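Local coordinates for glycosyl hydrolases family 2, sugar binding domain protein (Bacteroides uniformis str. 3978 T3 ii, PDB 6D1P), which is a beta-glucuronidase of glycoside hydrolase family 2 from a gut bacterium, probably hydrolysing glycosidic bonds to glucuronic acid, at residues N589-D603 and N765-A777. Residues are numbered along the deposited sequence; the frame is centred on the assembly and turned at random.
Sequences NPIPYVNQKGVVQRD and NQGTAQGSRRIQA
Arg602 reaches along the loop 765-768 with its chain extended, CG anti to the backbone N (chi1 -168°). Its CB lies 3.5 Å from Gly767 O, and CG and CD run on past Gln766 O. NH1 then donates to that same Gln766 O (3.0 Å); the oxygen lies near the guanidinium plane, but the donor sits well above the carbonyl plane. A water accepts from NH1 and may pass a proton to Asn765 O, another joins Arg602 N to Gly767 O, and NH2 forms a salt bridge with Asp333, a ligand of the nearby sodium ion. A leucine in place of Arg602 would probably deprive Asp333 of its arginine partner, leaving it the sodium ion, and Gln766 O of this donor. Close by, Val594 CG2 rests 3.6 Å from Gly767 CA, where a CB would run into Arg602 CD and crowd Val594 CG2. Gln601 OE1 takes an almost straight bond from Ala769 N (2.9 Å, 175° at the hydrogen), again from above the carbonyl plane, and also accepts from a water. Ile591 fills the middle: CG2 meets Ser772 OG, CD1 meets the Thr768 carbonyl, and CG1 packs on Ile775 CD1 (3.8 Å), the two isoleucines side by side. At the far end Gln776 N donates to a lone pair of Pro590 O (3.1 Å), while the Gln776 amide, its OE1 held by Arg521, lies across the Pro590 ring. Thus a TIM-barrel-domain loop meets edge strand 774-776 of the C-terminal beta domain and the loop before it. Three direct hydrogen bonds accompany the packing of Ile591 on Ile775; all use main-chain atoms of 765-777, so on that side they depend on backbone position, not side-chain identity.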
loop_
_atom_site.group_PDB
_atom_site.type_symbol
_atom_site.label_atom_id
_atom_site.label_comp_id
_atom_site.label_asym_id
_atom_site.label_seq_id
_atom_site.Cartn_x
_atom_site.Cartn_y
_atom_site.Cartn_z
ATOM N N ASN A 589 -18.980 -6.399 8.930
ATOM C CA ASN A 589 -19.948 -5.716 9.781
ATOM C C ASN A 589 -20.811 -4.784 8.935
ATOM O O ASN A 589 -20.378 -4.329 7.870
ATOM C CB ASN A 589 -19.258 -4.907 10.874
ATOM C CG ASN A 589 -19.150 -5.669 12.176
ATOM O OD1 ASN A 589 -19.422 -6.865 12.222
ATOM N ND2 ASN A 589 -18.745 -4.981 13.242
ATOM N N PRO A 590 -22.036 -4.496 9.373
ATOM C CA PRO A 590 -22.884 -3.563 8.607
ATOM C C PRO A 590 -22.163 -2.296 8.164
ATOM O O PRO A 590 -22.419 -1.803 7.064
ATOM C CB PRO A 590 -24.030 -3.265 9.591
ATOM C CG PRO A 590 -24.116 -4.472 10.425
ATOM C CD PRO A 590 -22.707 -4.983 10.593
ATOM N N ILE A 591 -21.279 -1.742 8.986
ATOM C CA ILE A 591 -20.250 -0.821 8.516
ATOM C C ILE A 591 -18.930 -1.590 8.498
ATOM O O ILE A 591 -18.418 -1.952 9.574
ATOM C CB ILE A 591 -20.167 0.442 9.379
ATOM C CG1 ILE A 591 -21.483 1.230 9.266
ATOM C CG2 ILE A 591 -19.004 1.327 8.884
ATOM C CD1 ILE A 591 -21.530 2.475 10.116
ATOM N N PRO A 592 -18.382 -1.910 7.329
ATOM C CA PRO A 592 -17.204 -2.785 7.278
ATOM C C PRO A 592 -16.074 -2.254 8.143
ATOM O O PRO A 592 -15.834 -1.046 8.213
ATOM C CB PRO A 592 -16.843 -2.784 5.793
ATOM C CG PRO A 592 -18.161 -2.577 5.103
ATOM C CD PRO A 592 -18.893 -1.599 5.982
ATOM N N TYR A 593 -15.426 -3.159 8.867
ATOM C CA TYR A 593 -14.278 -2.815 9.702
ATOM C C TYR A 593 -14.608 -1.809 10.825
ATOM O O TYR A 593 -13.702 -1.141 11.360
ATOM C CB TYR A 593 -13.130 -2.292 8.832
ATOM C CG TYR A 593 -12.588 -3.320 7.853
ATOM C CD1 TYR A 593 -11.885 -4.436 8.314
ATOM C CD2 TYR A 593 -12.765 -3.175 6.471
ATOM C CE1 TYR A 593 -11.363 -5.389 7.432
ATOM C CE2 TYR A 593 -12.242 -4.132 5.565
ATOM C CZ TYR A 593 -11.541 -5.234 6.068
ATOM O OH TYR A 593 -11.018 -6.182 5.220
ATOM N N VAL A 594 -15.870 -1.684 11.229
ATOM C CA VAL A 594 -16.224 -0.831 12.361
ATOM C C VAL A 594 -16.904 -1.684 13.422
ATOM O O VAL A 594 -17.854 -2.419 13.131
ATOM C CB VAL A 594 -17.094 0.364 11.945
ATOM C CG1 VAL A 594 -17.594 1.127 13.193
ATOM C CG2 VAL A 594 -16.267 1.291 11.101
ATOM N N ASN A 595 -16.364 -1.650 14.626
ATOM C CA ASN A 595 -17.055 -2.218 15.777
ATOM C C ASN A 595 -18.179 -1.250 16.133
ATOM O O ASN A 595 -17.918 -0.095 16.475
ATOM C CB ASN A 595 -16.053 -2.415 16.907
ATOM C CG ASN A 595 -16.668 -3.038 18.155
ATOM O OD1 ASN A 595 -17.688 -2.575 18.681
ATOM N ND2 ASN A 595 -16.031 -4.101 18.641
ATOM N N GLN A 596 -19.432 -1.675 15.964
ATOM C CA GLN A 596 -20.576 -0.779 16.118
ATOM C C GLN A 596 -21.237 -0.869 17.504
ATOM O O GLN A 596 -22.449 -0.664 17.633
ATOM C CB GLN A 596 -21.582 -1.047 15.002
ATOM C CG GLN A 596 -20.914 -0.799 13.611
ATOM C CD GLN A 596 -21.805 -1.164 12.425
ATOM O OE1 GLN A 596 -21.646 -2.231 11.812
ATOM N NE2 GLN A 596 -22.733 -0.279 12.086
ATOM N N LYS A 597 -20.461 -1.128 18.557
ATOM C CA LYS A 597 -21.017 -1.165 19.905
ATOM C C LYS A 597 -21.027 0.198 20.594
ATOM O O LYS A 597 -21.263 0.258 21.807
ATOM C CB LYS A 597 -20.247 -2.161 20.756
ATOM C CG LYS A 597 -20.491 -3.607 20.381
ATOM C CD LYS A 597 -19.605 -4.530 21.246
ATOM C CE LYS A 597 -19.820 -5.997 20.901
ATOM N NZ LYS A 597 -19.259 -6.389 19.573
ATOM N N GLY A 598 -20.765 1.285 19.864
ATOM C CA GLY A 598 -20.821 2.597 20.468
ATOM C C GLY A 598 -22.250 3.046 20.712
ATOM O O GLY A 598 -23.206 2.508 20.155
ATOM N N VAL A 599 -22.420 4.045 21.581
ATOM C CA VAL A 599 -23.691 4.760 21.600
ATOM C C VAL A 599 -23.628 6.030 20.768
ATOM O O VAL A 599 -24.620 6.773 20.692
ATOM C CB VAL A 599 -24.183 5.058 23.037
ATOM C CG1 VAL A 599 -24.700 3.783 23.673
ATOM C CG2 VAL A 599 -23.079 5.667 23.902
ATOM N N VAL A 600 -22.488 6.295 20.127
ATOM C CA VAL A 600 -22.345 7.376 19.162
ATOM C C VAL A 600 -21.510 6.842 18.011
ATOM O O VAL A 600 -20.689 5.931 18.184
ATOM C CB VAL A 600 -21.680 8.654 19.744
ATOM C CG1 VAL A 600 -22.347 9.110 21.054
ATOM C CG2 VAL A 600 -20.201 8.444 19.949
ATOM N N GLN A 601 -21.720 7.431 16.833
ATOM C CA GLN A 601 -21.029 7.020 15.617
ATOM C C GLN A 601 -19.554 7.384 15.702
ATOM O O GLN A 601 -19.118 8.128 16.587
ATOM C CB GLN A 601 -21.657 7.685 14.392
ATOM C CG GLN A 601 -23.010 7.146 14.034
ATOM C CD GLN A 601 -23.515 7.711 12.737
ATOM O OE1 GLN A 601 -22.783 7.752 11.726
ATOM N NE2 GLN A 601 -24.769 8.168 12.742
ATOM N N ARG A 602 -18.788 6.892 14.732
ATOM C CA ARG A 602 -17.344 7.077 14.777
ATOM C C ARG A 602 -16.937 8.543 14.647
ATOM O O ARG A 602 -15.829 8.898 15.066
ATOM C CB ARG A 602 -16.687 6.230 13.692
ATOM C CG ARG A 602 -15.185 6.108 13.818
ATOM C CD ARG A 602 -14.661 4.962 12.975
ATOM N NE ARG A 602 -13.231 4.841 13.137
ATOM C CZ ARG A 602 -12.340 5.127 12.195
ATOM N NH1 ARG A 602 -12.723 5.534 10.985
ATOM N NH2 ARG A 602 -11.056 4.989 12.465
ATOM N N ASP A 603 -17.817 9.409 14.121
ATOM C CA ASP A 603 -17.536 10.841 14.089
ATOM C C ASP A 603 -18.105 11.578 15.298
ATOM O O ASP A 603 -18.049 12.813 15.341
ATOM C CB ASP A 603 -18.058 11.473 12.782
ATOM C CG ASP A 603 -19.595 11.456 12.664
ATOM O OD1 ASP A 603 -20.269 10.956 13.584
ATOM O OD2 ASP A 603 -20.134 11.948 11.634
ATOM N N ASN A 765 -14.807 6.284 3.472
ATOM C CA ASN A 765 -13.841 5.742 4.436
ATOM C C ASN A 765 -13.863 6.495 5.768
ATOM O O ASN A 765 -12.822 6.784 6.359
ATOM C CB ASN A 765 -12.428 5.719 3.842
ATOM C CG ASN A 765 -12.370 4.978 2.537
ATOM O OD1 ASN A 765 -13.051 3.968 2.335
ATOM N ND2 ASN A 765 -11.572 5.487 1.624
ATOM N N GLN A 766 -15.061 6.798 6.266
ATOM C CA GLN A 766 -15.168 7.423 7.580
ATOM C C GLN A 766 -15.525 6.445 8.691
ATOM O O GLN A 766 -15.218 6.712 9.858
ATOM C CB GLN A 766 -16.204 8.555 7.553
ATOM C CG GLN A 766 -15.912 9.638 6.512
ATOM C CD GLN A 766 -14.608 10.354 6.792
ATOM O OE1 GLN A 766 -14.459 11.019 7.824
ATOM N NE2 GLN A 766 -13.643 10.211 5.877
ATOM N N GLY A 767 -16.169 5.328 8.360
ATOM C CA GLY A 767 -16.689 4.435 9.382
ATOM C C GLY A 767 -17.989 4.905 10.004
ATOM O O GLY A 767 -18.293 4.536 11.143
ATOM N N THR A 768 -18.766 5.702 9.286
ATOM C CA THR A 768 -19.996 6.315 9.772
ATOM C C THR A 768 -21.166 5.915 8.874
ATOM O O THR A 768 -20.984 5.300 7.815
ATOM C CB THR A 768 -19.855 7.836 9.809
ATOM O OG1 THR A 768 -19.475 8.290 8.504
ATOM C CG2 THR A 768 -18.792 8.247 10.812
ATOM N N ALA A 769 -22.377 6.302 9.292
ATOM C CA ALA A 769 -23.586 5.977 8.527
ATOM C C ALA A 769 -23.637 6.678 7.172
ATOM O O ALA A 769 -24.259 6.169 6.237
ATOM C CB ALA A 769 -24.839 6.347 9.321
ATOM N N GLN A 770 -23.030 7.851 7.045
ATOM C CA GLN A 770 -23.140 8.610 5.808
ATOM C C GLN A 770 -21.787 8.817 5.143
ATOM O O GLN A 770 -21.697 9.566 4.165
ATOM C CB GLN A 770 -23.832 9.952 6.073
ATOM C CG GLN A 770 -25.245 9.799 6.639
ATOM C CD GLN A 770 -25.939 11.146 6.933
ATOM O OE1 GLN A 770 -25.286 12.175 7.123
ATOM N NE2 GLN A 770 -27.265 11.126 6.973
ATOM N N GLY A 771 -20.739 8.170 5.647
ATOM C CA GLY A 771 -19.404 8.299 5.102
ATOM C C GLY A 771 -18.783 6.961 4.750
ATOM O O GLY A 771 -17.564 6.778 4.889
ATOM N N SER A 772 -19.609 6.021 4.284
ATOM C CA SER A 772 -19.160 4.683 3.919
ATOM C C SER A 772 -19.542 4.389 2.479
ATOM O O SER A 772 -20.699 4.582 2.087
ATOM C CB SER A 772 -19.755 3.619 4.850
ATOM O OG SER A 772 -19.364 3.876 6.184
ATOM N N ARG A 773 -18.559 3.909 1.712
ATOM C CA ARG A 773 -18.757 3.512 0.320
ATOM C C ARG A 773 -19.615 2.257 0.198
ATOM O O ARG A 773 -20.345 2.094 -0.794
ATOM C CB ARG A 773 -17.391 3.265 -0.329
ATOM C CG ARG A 773 -17.465 3.013 -1.822
ATOM C CD ARG A 773 -16.138 2.587 -2.422
ATOM N NE ARG A 773 -15.957 1.136 -2.388
ATOM C CZ ARG A 773 -16.607 0.286 -3.182
ATOM N NH1 ARG A 773 -17.495 0.737 -4.073
ATOM N NH2 ARG A 773 -16.374 -1.016 -3.079
ATOM N N ARG A 774 -19.496 1.338 1.163
ATOM C CA ARG A 774 -20.323 0.139 1.228
ATOM C C ARG A 774 -20.886 -0.019 2.634
ATOM O O ARG A 774 -20.143 0.031 3.618
ATOM C CB ARG A 774 -19.532 -1.109 0.838
ATOM C CG ARG A 774 -20.343 -2.373 0.933
ATOM C CD ARG A 774 -19.439 -3.556 0.755
ATOM N NE ARG A 774 -18.750 -3.431 -0.514
ATOM C CZ ARG A 774 -17.498 -3.818 -0.743
ATOM N NH1 ARG A 774 -16.764 -4.378 0.215
ATOM N NH2 ARG A 774 -16.986 -3.646 -1.949
ATOM N N ILE A 775 -22.192 -0.238 2.725
ATOM C CA ILE A 775 -22.863 -0.266 4.015
ATOM C C ILE A 775 -24.181 -1.003 3.842
ATOM O O ILE A 775 -24.889 -0.818 2.845
ATOM C CB ILE A 775 -23.054 1.177 4.557
ATOM C CG1 ILE A 775 -23.720 1.202 5.921
ATOM C CG2 ILE A 775 -23.891 1.985 3.620
ATOM C CD1 ILE A 775 -23.745 2.602 6.536
ATOM N N GLN A 776 -24.513 -1.837 4.824
ATOM C CA GLN A 776 -25.828 -2.466 4.842
ATOM C C GLN A 776 -26.926 -1.421 4.977
ATOM O O GLN A 776 -26.773 -0.428 5.693
ATOM C CB GLN A 776 -25.933 -3.448 5.995
ATOM C CG GLN A 776 -25.137 -4.713 5.785
ATOM C CD GLN A 776 -25.258 -5.625 6.990
ATOM O OE1 GLN A 776 -26.163 -5.462 7.815
ATOM N NE2 GLN A 776 -24.330 -6.565 7.116
ATOM N N ALA A 777 -28.038 -1.654 4.288
ATOM C CA ALA A 777 -29.169 -0.741 4.357
ATOM C C ALA A 777 -29.759 -0.717 5.771
ATOM O O ALA A 777 -29.687 -1.696 6.519
ATOM C CB ALA A 777 -30.233 -1.159 3.350
HETATM O O HOH W 1 -22.896 9.814 9.810
HETATM O O HOH W 2 -11.505 7.166 8.759
HETATM O O HOH W 3 -20.223 4.902 12.991
#